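Local coordinates for protein short-chain dehydrogenase/reductase SDR (Burkholderia phymatum, PDB 5IG2) that binds NAD and probably catalyses NAD(P)-dependent oxidation or reduction at CH-OH groups, at residues G104-S110 against T221-A227; V118-V123 against I163-K168; F198-A204 against L231-R236. Residues are numbered along the deposited sequence.

Interaction 1: G104-S110 against T221-A227; sequences GGFLWES and TRSQLAA
The loop that follows strand 94-97 meets the N-terminal turn of helix 222-236. Gly104 and Gly105 run extended, and CA atoms pair at Gly105-Gln224 (3.9 Å) and Gly104-Ala227 (5.4 Å). A CB on Gly104 would collide with Ala227 CB and one on Gly105 with Gln224 CG; at phi/psi 114/163° the latter would also jam against the carbonyl O of Gly104. A 3-10 turn at 107-109 then carries Glu109 (m, t) over the helix start. Thr221, chi1 p, is the N-cap: its OG1 accepts from Gln224 N (3.2 Å), while Gln224 OE1 accepts from Thr221 N (2.9 Å), a capping box. Glu109 OE1 receives Thr221 OG1 (2.7 Å) and Ser223 OG (2.6 Å), and Ser223 OG in turn accepts from Phe106 N (2.8 Å). Water 2 links Ser223 N (2.9 Å) to Glu109 OE2 (2.7 Å). Water 1 accepts from Gln224 NE2 (2.9 Å), donates to Phe106 O (2.7 Å) and hydrogen-bonds Ser110 OG (2.8 Å). Ser223 CB makes a CH-pi contact over the face of the Phe106 ring, 3.6 Å from its centroid. Leu107 N is hydrogen-bonded to Asp181 OD2 of the second subunit. Ser223 N is thus met by water 2 and Gln224 N by the Thr221 cap, while the Thr221 and Ser223 hydroxyls end on Glu109 OE1, consistent with a carboxylate favoured near the positive helix N terminus.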
loop_
_atom_site.group_PDB
_atom_site.type_symbol
_atom_site.label_atom_id
_atom_site.label_comp_id
_atom_site.label_asym_id
_atom_site.label_seq_id
_atom_site.Cartn_x
_atom_site.Cartn_y
_atom_site.Cartn_z
ATOM N N GLY B 104 -33.858 40.853 -11.854
ATOM C CA GLY B 104 -35.127 40.151 -11.883
ATOM C C GLY B 104 -36.072 40.640 -10.801
ATOM O O GLY B 104 -35.753 41.551 -10.033
ATOM N N GLY B 105 -37.232 40.003 -10.745
ATOM C CA GLY B 105 -38.281 40.382 -9.825
ATOM C C GLY B 105 -39.495 40.916 -10.565
ATOM O O GLY B 105 -39.442 41.246 -11.752
ATOM N N PHE B 106 -40.619 40.956 -9.846
ATOM C CA PHE B 106 -41.841 41.556 -10.380
ATOM C C PHE B 106 -41.514 42.890 -11.033
ATOM O O PHE B 106 -40.810 43.718 -10.449
ATOM C CB PHE B 106 -42.872 41.778 -9.269
ATOM C CG PHE B 106 -43.490 40.524 -8.735
ATOM C CD1 PHE B 106 -43.486 39.352 -9.479
ATOM C CD2 PHE B 106 -44.096 40.525 -7.484
ATOM C CE1 PHE B 106 -44.070 38.194 -8.977
ATOM C CE2 PHE B 106 -44.685 39.373 -6.973
ATOM C CZ PHE B 106 -44.673 38.204 -7.721
ATOM N N LEU B 107 -42.039 43.101 -12.241
ATOM C CA LEU B 107 -41.548 44.200 -13.072
ATOM C C LEU B 107 -41.648 45.547 -12.366
ATOM O O LEU B 107 -40.709 46.352 -12.422
ATOM C CB LEU B 107 -42.304 44.231 -14.392
ATOM C CG LEU B 107 -41.658 45.137 -15.444
ATOM C CD1 LEU B 107 -40.238 44.651 -15.768
ATOM C CD2 LEU B 107 -42.545 45.181 -16.686
ATOM N N TRP B 108 -42.765 45.807 -11.681
ATOM C CA TRP B 108 -42.982 47.107 -11.041
ATOM C C TRP B 108 -42.149 47.302 -9.777
ATOM O O TRP B 108 -42.030 48.436 -9.304
ATOM C CB TRP B 108 -44.463 47.299 -10.694
ATOM C CG TRP B 108 -44.989 46.219 -9.792
ATOM C CD1 TRP B 108 -44.992 46.209 -8.420
ATOM C CD2 TRP B 108 -45.566 44.974 -10.204
ATOM N NE1 TRP B 108 -45.538 45.029 -7.957
ATOM C CE2 TRP B 108 -45.893 44.254 -9.031
ATOM C CE3 TRP B 108 -45.834 44.397 -11.454
ATOM C CZ2 TRP B 108 -46.483 42.987 -9.069
ATOM C CZ3 TRP B 108 -46.415 43.137 -11.494
ATOM C CH2 TRP B 108 -46.740 42.446 -10.307
ATOM N N GLU B 109 -41.578 46.237 -9.208
ATOM C CA GLU B 109 -40.753 46.400 -8.016
ATOM C C GLU B 109 -39.333 46.862 -8.320
ATOM O O GLU B 109 -38.637 47.293 -7.398
ATOM C CB GLU B 109 -40.694 45.089 -7.234
ATOM C CG GLU B 109 -42.034 44.686 -6.666
ATOM C CD GLU B 109 -41.962 43.391 -5.883
ATOM O OE1 GLU B 109 -41.005 42.628 -6.086
ATOM O OE2 GLU B 109 -42.872 43.139 -5.069
ATOM N N SER B 110 -38.880 46.763 -9.569
ATOM C CA SER B 110 -37.538 47.202 -9.924
ATOM C C SER B 110 -37.447 48.727 -9.912
ATOM O O SER B 110 -38.436 49.436 -10.095
ATOM C CB SER B 110 -37.149 46.686 -11.305
ATOM O OG SER B 110 -37.027 45.273 -11.330
ATOM N N THR B 221 -36.630 42.730 -2.731
ATOM C CA THR B 221 -37.948 42.214 -2.376
ATOM C C THR B 221 -37.964 40.690 -2.427
ATOM O O THR B 221 -37.048 40.050 -2.944
ATOM C CB THR B 221 -39.022 42.757 -3.319
ATOM O OG1 THR B 221 -38.786 42.251 -4.635
ATOM C CG2 THR B 221 -39.000 44.290 -3.350
ATOM N N ARG B 222 -39.048 40.110 -1.904
ATOM C CA ARG B 222 -39.251 38.665 -2.003
ATOM C C ARG B 222 -39.134 38.174 -3.449
ATOM O O ARG B 222 -38.397 37.224 -3.737
ATOM C CB ARG B 222 -40.615 38.292 -1.416
ATOM C CG ARG B 222 -40.845 36.798 -1.315
ATOM C CD ARG B 222 -42.330 36.469 -1.283
ATOM N NE ARG B 222 -42.983 36.988 -2.482
ATOM C CZ ARG B 222 -42.861 36.455 -3.700
ATOM N NH1 ARG B 222 -43.491 37.006 -4.730
ATOM N NH2 ARG B 222 -42.110 35.375 -3.894
ATOM N N SER B 223 -39.854 38.810 -4.380
ATOM C CA SER B 223 -39.823 38.331 -5.760
ATOM C C SER B 223 -38.451 38.543 -6.400
ATOM O O SER B 223 -38.055 37.783 -7.294
ATOM C CB SER B 223 -40.928 39.009 -6.585
ATOM O OG SER B 223 -40.528 40.276 -7.100
ATOM N N GLN B 224 -37.712 39.560 -5.965
ATOM C CA GLN B 224 -36.369 39.751 -6.502
ATOM C C GLN B 224 -35.430 38.667 -5.995
ATOM O O GLN B 224 -34.646 38.109 -6.767
ATOM C CB GLN B 224 -35.859 41.148 -6.146
ATOM C CG GLN B 224 -36.659 42.225 -6.868
ATOM C CD GLN B 224 -36.462 43.622 -6.313
ATOM O OE1 GLN B 224 -35.834 43.809 -5.269
ATOM N NE2 GLN B 224 -37.016 44.621 -7.019
ATOM N N LEU B 225 -35.510 38.344 -4.704
ATOM C CA LEU B 225 -34.715 37.247 -4.160
ATOM C C LEU B 225 -35.016 35.939 -4.879
ATOM O O LEU B 225 -34.096 35.177 -5.212
ATOM C CB LEU B 225 -34.987 37.102 -2.660
ATOM C CG LEU B 225 -34.504 38.260 -1.792
ATOM C CD1 LEU B 225 -35.117 38.155 -0.408
ATOM C CD2 LEU B 225 -32.990 38.279 -1.721
ATOM N N ALA B 226 -36.302 35.654 -5.110
ATOM C CA ALA B 226 -36.680 34.401 -5.753
ATOM C C ALA B 226 -36.163 34.344 -7.185
ATOM O O ALA B 226 -35.653 33.308 -7.629
ATOM C CB ALA B 226 -38.199 34.241 -5.716
ATOM N N ALA B 227 -36.272 35.456 -7.914
ATOM C CA ALA B 227 -35.749 35.502 -9.274
ATOM C C ALA B 227 -34.236 35.299 -9.294
ATOM O O ALA B 227 -33.706 34.606 -10.173
ATOM C CB ALA B 227 -36.130 36.830 -9.931
HETATM O O HOH W 1 -38.310 43.613 -9.413
HETATM O O HOH W 2 -41.902 40.844 -3.946
#

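Interaction 2: V118-V123 against I163-K168; sequences VFGVNV and IYNASK. With NAD (nicotinamide-adenine-dinucleotide), chain F; ACT (acetate ion), chain G.
This is a buried helix-helix contact between helices 112-140 and 162-185, which pack side by side against the parallel sheet and reach the cofactor site. The segments run in the same N-to-C sense, crossing at -33° with axes 9.4 Å apart; CA atoms pair at Phe119-Ser167 (5.9 Å) and Val118-Tyr164 (6.7 Å). Ser167 is the central knob, its small side chain fitting the hole among Val118, Phe119, Asn122 and Val123. With chi1 p, its OG donates to Tyr164 O (2.8 Å) and accepts from Asn122 ND2 (3.1 Å), so the buried hydroxyl is used both as donor and as acceptor. Phe119, chi1 -91° between wells, takes Ser167 CB in a CH-pi contact over its ring face, 4.1 Å from the centroid; Phe119 CZ touches Ala166 CB (3.7 Å), and Val118 CB meets Ile163 CG2 (3.6 Å). Phe119 and Val123 pack on Phe119 of the second subunit and Ala166 on its Leu174, consistent with the four-helix-bundle interface of SDR dimers.

A wider pi-type turn spans 120-123. Asn122 (m) OD1 accepts from Val101 N; the backbone O of Asn122 lies 2.8 Å from water 3, which accepts from Lys168 NZ (2.8 Å). Tyr164 and Lys168 form the YxxxK pair of the SDR family. Lys168 NZ hydrogen-bonds NAD O2D (3.0 Å) and NAD O3D (2.9 Å); Tyr164 OH accepts from NAD O2D (2.7 Å) and donates to OXT (2.6 Å) of an acetate, probably from the crystallisation liquor. As in related enzymes, the chain from Tyr164 through ribose, Lys168 and water to the Asn122 backbone carbonyl is consistent with a proton relay.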
loop_
_atom_site.group_PDB
_atom_site.type_symbol
_atom_site.label_atom_id
_atom_site.label_comp_id
_atom_site.label_asym_id
_atom_site.label_seq_id
_atom_site.Cartn_x
_atom_site.Cartn_y
_atom_site.Cartn_z
ATOM N N VAL B 118 -29.454 47.925 -16.775
ATOM C CA VAL B 118 -29.585 46.826 -17.729
ATOM C C VAL B 118 -29.641 47.358 -19.151
ATOM O O VAL B 118 -29.000 46.813 -20.057
ATOM C CB VAL B 118 -30.828 45.973 -17.405
ATOM C CG1 VAL B 118 -30.969 44.823 -18.409
ATOM C CG2 VAL B 118 -30.751 45.448 -15.980
ATOM N N PHE B 119 -30.404 48.425 -19.376
ATOM C CA PHE B 119 -30.504 48.919 -20.741
ATOM C C PHE B 119 -29.220 49.605 -21.179
ATOM O O PHE B 119 -28.867 49.561 -22.366
ATOM C CB PHE B 119 -31.721 49.836 -20.886
ATOM C CG PHE B 119 -32.964 49.091 -21.301
ATOM C CD1 PHE B 119 -33.639 48.293 -20.393
ATOM C CD2 PHE B 119 -33.420 49.142 -22.610
ATOM C CE1 PHE B 119 -34.772 47.574 -20.772
ATOM C CE2 PHE B 119 -34.549 48.435 -23.001
ATOM C CZ PHE B 119 -35.229 47.650 -22.079
ATOM N N GLY B 120 -28.490 50.207 -20.238
ATOM C CA GLY B 120 -27.229 50.834 -20.591
ATOM C C GLY B 120 -26.209 49.835 -21.102
ATOM O O GLY B 120 -25.492 50.102 -22.069
ATOM N N VAL B 121 -26.129 48.668 -20.466
ATOM C CA VAL B 121 -25.184 47.659 -20.935
ATOM C C VAL B 121 -25.761 46.889 -22.111
ATOM O O VAL B 121 -25.132 46.783 -23.173
ATOM C CB VAL B 121 -24.790 46.703 -19.795
ATOM C CG1 VAL B 121 -23.733 45.702 -20.294
ATOM C CG2 VAL B 121 -24.312 47.493 -18.561
ATOM N N ASN B 122 -26.966 46.338 -21.930
ATOM C CA ASN B 122 -27.501 45.343 -22.854
ATOM C C ASN B 122 -27.972 45.949 -24.165
ATOM O O ASN B 122 -27.895 45.289 -25.206
ATOM C CB ASN B 122 -28.669 44.592 -22.208
ATOM C CG ASN B 122 -28.234 43.700 -21.063
ATOM O OD1 ASN B 122 -27.100 43.781 -20.596
ATOM N ND2 ASN B 122 -29.143 42.826 -20.609
ATOM N N VAL B 123 -28.472 47.182 -24.143
ATOM C CA VAL B 123 -28.928 47.819 -25.372
ATOM C C VAL B 123 -27.913 48.862 -25.835
ATOM O O VAL B 123 -27.383 48.769 -26.948
ATOM C CB VAL B 123 -30.320 48.442 -25.189
ATOM C CG1 VAL B 123 -30.723 49.208 -26.459
ATOM C CG2 VAL B 123 -31.333 47.345 -24.844
ATOM N N ILE B 163 -37.195 43.331 -17.271
ATOM C CA ILE B 163 -36.208 44.319 -17.711
ATOM C C ILE B 163 -35.187 43.660 -18.621
ATOM O O ILE B 163 -34.837 44.186 -19.685
ATOM C CB ILE B 163 -35.523 44.995 -16.510
ATOM C CG1 ILE B 163 -36.532 45.827 -15.718
ATOM C CG2 ILE B 163 -34.404 45.904 -16.989
ATOM C CD1 ILE B 163 -35.919 46.486 -14.490
ATOM N N TYR B 164 -34.708 42.492 -18.212
ATOM C CA TYR B 164 -33.765 41.731 -19.020
ATOM C C TYR B 164 -34.408 41.284 -20.329
ATOM O O TYR B 164 -33.826 41.459 -21.409
ATOM C CB TYR B 164 -33.273 40.537 -18.207
ATOM C CG TYR B 164 -32.221 39.681 -18.873
ATOM C CD1 TYR B 164 -30.877 40.063 -18.869
ATOM C CD2 TYR B 164 -32.564 38.469 -19.478
ATOM C CE1 TYR B 164 -29.898 39.265 -19.459
ATOM C CE2 TYR B 164 -31.591 37.655 -20.066
ATOM C CZ TYR B 164 -30.262 38.062 -20.052
ATOM O OH TYR B 164 -29.308 37.264 -20.643
ATOM N N ASN B 165 -35.621 40.715 -20.250
ATOM C CA ASN B 165 -36.354 40.317 -21.452
ATOM C C ASN B 165 -36.448 41.472 -22.432
ATOM O O ASN B 165 -36.119 41.329 -23.613
ATOM C CB ASN B 165 -37.768 39.839 -21.101
ATOM C CG ASN B 165 -37.777 38.615 -20.198
ATOM O OD1 ASN B 165 -36.775 37.907 -20.072
ATOM N ND2 ASN B 165 -38.938 38.349 -19.571
ATOM N N ALA B 166 -36.905 42.629 -21.944
ATOM C CA ALA B 166 -37.122 43.781 -22.813
ATOM C C ALA B 166 -35.829 44.192 -23.500
ATOM O O ALA B 166 -35.816 44.465 -24.711
ATOM C CB ALA B 166 -37.708 44.944 -22.006
ATOM N N SER B 167 -34.722 44.198 -22.755
ATOM C CA SER B 167 -33.449 44.591 -23.354
ATOM C C SER B 167 -33.029 43.601 -24.435
ATOM O O SER B 167 -32.489 43.994 -25.475
ATOM C CB SER B 167 -32.365 44.731 -22.271
ATOM O OG SER B 167 -31.977 43.481 -21.718
ATOM N N LYS B 168 -33.303 42.317 -24.225
ATOM C CA LYS B 168 -32.895 41.317 -25.197
ATOM C C LYS B 168 -33.814 41.290 -26.418
ATOM O O LYS B 168 -33.350 41.010 -27.527
ATOM C CB LYS B 168 -32.821 39.943 -24.520
ATOM C CG LYS B 168 -31.733 39.861 -23.434
ATOM C CD LYS B 168 -30.360 40.217 -24.007
ATOM C CE LYS B 168 -29.235 39.889 -23.026
ATOM N NZ LYS B 168 -27.886 40.077 -23.652
HETATM P PA NAD F . -20.630 36.740 -17.589
HETATM O O1A NAD F . -20.977 37.452 -16.341
HETATM O O2A NAD F . -19.793 35.472 -17.362
HETATM O O5B NAD F . -19.889 37.655 -18.660
HETATM C C5B NAD F . -20.390 38.965 -18.986
HETATM C C4B NAD F . -19.241 39.924 -18.839
HETATM O O4B NAD F . -19.681 41.254 -19.189
HETATM C C3B NAD F . -18.629 40.017 -17.430
HETATM O O3B NAD F . -17.231 39.754 -17.450
HETATM C C2B NAD F . -18.905 41.470 -17.009
HETATM O O2B NAD F . -17.853 42.021 -16.227
HETATM C C1B NAD F . -18.983 42.160 -18.363
HETATM N N9A NAD F . -19.691 43.434 -18.349
HETATM C C8A NAD F . -20.829 43.748 -17.653
HETATM N N7A NAD F . -21.176 45.010 -17.738
HETATM C C5A NAD F . -20.200 45.564 -18.551
HETATM C C6A NAD F . -19.987 46.874 -19.018
HETATM N N6A NAD F . -20.725 47.924 -18.644
HETATM N N1A NAD F . -18.943 47.083 -19.849
HETATM C C2A NAD F . -18.159 46.047 -20.171
HETATM N N3A NAD F . -18.244 44.773 -19.771
HETATM C C4A NAD F . -19.290 44.599 -18.953
HETATM O O3 NAD F . -21.960 36.341 -18.363
HETATM P PN NAD F . -22.210 35.736 -19.821
HETATM O O1N NAD F . -20.924 35.290 -20.415
HETATM O O2N NAD F . -23.318 34.763 -19.690
HETATM O O5D NAD F . -22.746 37.043 -20.553
HETATM C C5D NAD F . -22.466 37.295 -21.947
HETATM C C4D NAD F . -23.770 37.599 -22.641
HETATM O O4D NAD F . -24.564 36.396 -22.772
HETATM C C3D NAD F . -24.667 38.629 -21.942
HETATM O O3D NAD F . -25.186 39.539 -22.905
HETATM C C2D NAD F . -25.801 37.769 -21.380
HETATM O O2D NAD F . -26.994 38.532 -21.243
HETATM C C1D NAD F . -25.893 36.725 -22.483
HETATM N N1N NAD F . -26.654 35.426 -22.147
HETATM C C2N NAD F . -26.206 34.653 -21.141
HETATM C C3N NAD F . -26.844 33.462 -20.846
HETATM C C7N NAD F . -26.320 32.474 -19.851
HETATM O O7N NAD F . -27.085 31.611 -19.394
HETATM N N7N NAD F . -25.083 32.633 -19.409
HETATM C C4N NAD F . -27.940 33.087 -21.614
HETATM C C5N NAD F . -28.367 33.894 -22.655
HETATM C C6N NAD F . -27.711 35.073 -22.905
HETATM C C ACT G . -30.635 34.126 -19.927
HETATM O O ACT G . -31.481 33.217 -20.117
HETATM O OXT ACT G . -30.501 34.961 -20.853
HETATM C CH3 ACT G . -29.810 34.219 -18.676
HETATM O O HOH W 3 -27.164 42.603 -24.706
#

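Interaction 3: F198-A204 against L231-R236; sequences FVPTGIA and LQRAVR. With NAD (nicotinamide-adenine-dinucleotide), chain F.
The last turn of helix 222-236 presents a carbonyl to a proline: Val235 O lies 3.1 Å from Pro200 N, which has no hydrogen to give, and Pro200 CA also makes a CA-H...O contact with the same Val235 O (3.2 Å, 121° at H). CA atoms pair at Pro200-Arg236 (4.5 Å), Phe198-Val235 (4.9 Å) and Ala204-Gln232 (5.3 Å), so the loop, entering a 3-10 segment at 203-204, lies along one side of the helix. Phe198 (m) places its ring face on Ala234 CB, 3.6 Å from the centroid and almost on the normal, an alanine small enough to let the ring lie flat. Val235 (t) touches Ile203 CG2 with its CG2 (3.7 Å) and Val199 O with its CG1 (3.3 Å), and Ala204 CB rests against Leu231 CG (4.0 Å).

This is the loop that in SDR enzymes carries nicotinamide- and phosphate-binding groups, with helix 222-236 packed behind it. Val199 N donates to NAD O7N (2.8 Å) and Val199 O accepts from NAD N7N (3.1 Å), gripping the carboxamide. Thr201 (p) donates from OG1 to NAD O2N (2.6 Å) and accepts from Ile203 N (3.2 Å), an ST turn. Gly202 N donates to NAD O2A (2.9 Å); a side chain there would crowd NAD O1A. The loop follows strand 189-194 and touches Phe26 of helix 25-36, while Arg236 salt-bridges to Asp13 of the third subunit.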
loop_
_atom_site.group_PDB
_atom_site.type_symbol
_atom_site.label_atom_id
_atom_site.label_comp_id
_atom_site.label_asym_id
_atom_site.label_seq_id
_atom_site.Cartn_x
_atom_site.Cartn_y
_atom_site.Cartn_z
ATOM N N PHE B 198 -29.744 28.847 -20.883
ATOM C CA PHE B 198 -28.855 28.978 -19.730
ATOM C C PHE B 198 -27.554 28.203 -19.931
ATOM O O PHE B 198 -27.567 27.034 -20.327
ATOM C CB PHE B 198 -29.560 28.492 -18.466
ATOM C CG PHE B 198 -30.861 29.179 -18.202
ATOM C CD1 PHE B 198 -30.888 30.497 -17.785
ATOM C CD2 PHE B 198 -32.061 28.501 -18.366
ATOM C CE1 PHE B 198 -32.087 31.125 -17.536
ATOM C CE2 PHE B 198 -33.250 29.120 -18.118
ATOM C CZ PHE B 198 -33.270 30.438 -17.704
ATOM N N VAL B 199 -26.433 28.864 -19.643
ATOM C CA VAL B 199 -25.083 28.305 -19.742
ATOM C C VAL B 199 -24.318 28.721 -18.490
ATOM O O VAL B 199 -24.446 29.886 -18.074
ATOM C CB VAL B 199 -24.363 28.815 -21.003
ATOM C CG1 VAL B 199 -22.922 28.327 -21.033
ATOM C CG2 VAL B 199 -25.103 28.389 -22.251
ATOM N N PRO B 200 -23.502 27.827 -17.847
ATOM C CA PRO B 200 -22.731 28.257 -16.669
ATOM C C PRO B 200 -21.763 29.393 -16.971
ATOM O O PRO B 200 -20.742 29.192 -17.636
ATOM C CB PRO B 200 -21.980 26.983 -16.249
ATOM C CG PRO B 200 -22.794 25.865 -16.784
ATOM C CD PRO B 200 -23.354 26.377 -18.089
ATOM N N THR B 201 -22.089 30.595 -16.499
ATOM C CA THR B 201 -21.222 31.772 -16.591
ATOM C C THR B 201 -21.389 32.573 -15.302
ATOM O O THR B 201 -21.974 32.095 -14.325
ATOM C CB THR B 201 -21.569 32.660 -17.800
ATOM O OG1 THR B 201 -22.863 33.235 -17.594
ATOM C CG2 THR B 201 -21.559 31.875 -19.106
ATOM N N GLY B 202 -20.908 33.817 -15.313
ATOM C CA GLY B 202 -21.106 34.736 -14.212
ATOM C C GLY B 202 -22.351 35.594 -14.308
ATOM O O GLY B 202 -22.518 36.497 -13.482
ATOM N N ILE B 203 -23.245 35.327 -15.267
ATOM C CA ILE B 203 -24.319 36.273 -15.563
ATOM C C ILE B 203 -25.258 36.428 -14.376
ATOM O O ILE B 203 -25.838 37.504 -14.174
ATOM C CB ILE B 203 -25.073 35.850 -16.840
ATOM C CG1 ILE B 203 -26.022 36.959 -17.313
ATOM C CG2 ILE B 203 -25.862 34.561 -16.601
ATOM C CD1 ILE B 203 -25.338 38.271 -17.634
ATOM N N ALA B 204 -25.415 35.381 -13.557
ATOM C CA ALA B 204 -26.269 35.505 -12.377
ATOM C C ALA B 204 -25.623 36.328 -11.280
ATOM O O ALA B 204 -26.305 36.705 -10.325
ATOM C CB ALA B 204 -26.649 34.134 -11.822
ATOM N N LEU B 231 -32.420 32.114 -11.102
ATOM C CA LEU B 231 -31.434 32.344 -12.151
ATOM C C LEU B 231 -30.086 31.714 -11.794
ATOM O O LEU B 231 -29.420 31.127 -12.655
ATOM C CB LEU B 231 -31.286 33.844 -12.411
ATOM C CG LEU B 231 -30.289 34.206 -13.512
ATOM C CD1 LEU B 231 -30.821 33.765 -14.867
ATOM C CD2 LEU B 231 -29.986 35.690 -13.497
ATOM N N GLN B 232 -29.667 31.824 -10.532
ATOM C CA GLN B 232 -28.425 31.175 -10.121
ATOM C C GLN B 232 -28.470 29.683 -10.426
ATOM O O GLN B 232 -27.523 29.124 -10.994
ATOM C CB GLN B 232 -28.166 31.411 -8.633
ATOM C CG GLN B 232 -27.706 32.822 -8.280
ATOM C CD GLN B 232 -26.196 32.984 -8.371
ATOM O OE1 GLN B 232 -25.465 32.004 -8.543
ATOM N NE2 GLN B 232 -25.720 34.224 -8.255
ATOM N N ARG B 233 -29.589 29.033 -10.091
ATOM C CA ARG B 233 -29.724 27.592 -10.302
ATOM C C ARG B 233 -29.755 27.240 -11.786
ATOM O O ARG B 233 -29.128 26.264 -12.213
ATOM C CB ARG B 233 -30.994 27.075 -9.618
ATOM C CG ARG B 233 -31.008 27.155 -8.095
ATOM C CD ARG B 233 -32.355 26.697 -7.524
ATOM N NE ARG B 233 -32.794 25.418 -8.097
ATOM C CZ ARG B 233 -33.820 25.269 -8.935
ATOM N NH1 ARG B 233 -34.542 26.320 -9.311
ATOM N NH2 ARG B 233 -34.132 24.063 -9.396
ATOM N N ALA B 234 -30.506 28.004 -12.582
ATOM C CA ALA B 234 -30.662 27.667 -13.991
ATOM C C ALA B 234 -29.343 27.817 -14.726
ATOM O O ALA B 234 -28.964 26.959 -15.529
ATOM C CB ALA B 234 -31.738 28.554 -14.619
ATOM N N VAL B 235 -28.624 28.898 -14.440
ATOM C CA VAL B 235 -27.347 29.163 -15.093
ATOM C C VAL B 235 -26.328 28.084 -14.738
ATOM O O VAL B 235 -25.668 27.509 -15.614
ATOM C CB VAL B 235 -26.862 30.572 -14.708
ATOM C CG1 VAL B 235 -25.390 30.753 -15.015
ATOM C CG2 VAL B 235 -27.724 31.636 -15.434
ATOM N N ARG B 236 -26.186 27.779 -13.452
ATOM C CA ARG B 236 -25.120 26.863 -13.070
ATOM C C ARG B 236 -25.374 25.450 -13.571
ATOM O O ARG B 236 -24.426 24.667 -13.686
ATOM C CB ARG B 236 -24.935 26.855 -11.549
ATOM C CG ARG B 236 -26.041 26.159 -10.818
ATOM C CD ARG B 236 -25.946 26.283 -9.309
ATOM N NE ARG B 236 -26.912 25.379 -8.687
ATOM C CZ ARG B 236 -27.335 25.481 -7.437
ATOM N NH1 ARG B 236 -26.881 26.466 -6.670
ATOM N NH2 ARG B 236 -28.214 24.605 -6.960
HETATM P PA NAD F . -20.630 36.740 -17.589
HETATM O O1A NAD F . -20.977 37.452 -16.341
HETATM O O2A NAD F . -19.793 35.472 -17.362
HETATM O O5B NAD F . -19.889 37.655 -18.660
HETATM C C5B NAD F . -20.390 38.965 -18.986
HETATM C C4B NAD F . -19.241 39.924 -18.839
HETATM O O4B NAD F . -19.681 41.254 -19.189
HETATM C C3B NAD F . -18.629 40.017 -17.430
HETATM O O3B NAD F . -17.231 39.754 -17.450
HETATM C C2B NAD F . -18.905 41.470 -17.009
HETATM O O2B NAD F . -17.853 42.021 -16.227
HETATM C C1B NAD F . -18.983 42.160 -18.363
HETATM N N9A NAD F . -19.691 43.434 -18.349
HETATM C C8A NAD F . -20.829 43.748 -17.653
HETATM N N7A NAD F . -21.176 45.010 -17.738
HETATM C C5A NAD F . -20.200 45.564 -18.551
HETATM C C6A NAD F . -19.987 46.874 -19.018
HETATM N N6A NAD F . -20.725 47.924 -18.644
HETATM N N1A NAD F . -18.943 47.083 -19.849
HETATM C C2A NAD F . -18.159 46.047 -20.171
HETATM N N3A NAD F . -18.244 44.773 -19.771
HETATM C C4A NAD F . -19.290 44.599 -18.953
HETATM O O3 NAD F . -21.960 36.341 -18.363
HETATM P PN NAD F . -22.210 35.736 -19.821
HETATM O O1N NAD F . -20.924 35.290 -20.415
HETATM O O2N NAD F . -23.318 34.763 -19.690
HETATM O O5D NAD F . -22.746 37.043 -20.553
HETATM C C5D NAD F . -22.466 37.295 -21.947
HETATM C C4D NAD F . -23.770 37.599 -22.641
HETATM O O4D NAD F . -24.564 36.396 -22.772
HETATM C C3D NAD F . -24.667 38.629 -21.942
HETATM O O3D NAD F . -25.186 39.539 -22.905
HETATM C C2D NAD F . -25.801 37.769 -21.380
HETATM O O2D NAD F . -26.994 38.532 -21.243
HETATM C C1D NAD F . -25.893 36.725 -22.483
HETATM N N1N NAD F . -26.654 35.426 -22.147
HETATM C C2N NAD F . -26.206 34.653 -21.141
HETATM C C3N NAD F . -26.844 33.462 -20.846
HETATM C C7N NAD F . -26.320 32.474 -19.851
HETATM O O7N NAD F . -27.085 31.611 -19.394
HETATM N N7N NAD F . -25.083 32.633 -19.409
HETATM C C4N NAD F . -27.940 33.087 -21.614
HETATM C C5N NAD F . -28.367 33.894 -22.655
HETATM C C6N NAD F . -27.711 35.073 -22.905
#

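Along the chain, interaction 1 opens first at 104-110, in the loop between strand 94-97 and helix 112-140. Interaction 2 then opens at 118-123 and closes at 163-168 across strand 144-149, nested wholly inside the loop that interaction 1 will close; the two touch where Ile163 packs on Ser110 and Leu107, and both reach the second subunit. After strand 189-194, interaction 3 opens at 198-204. Segment 221-227 then closes interaction 1 and 231-236 closes interaction 3, so these two cross, sharing helix 222-236 at its start and its end. Interactions 2 and 3 follow in series and approach NAD from different elements, their nearest atoms about 5 Å apart.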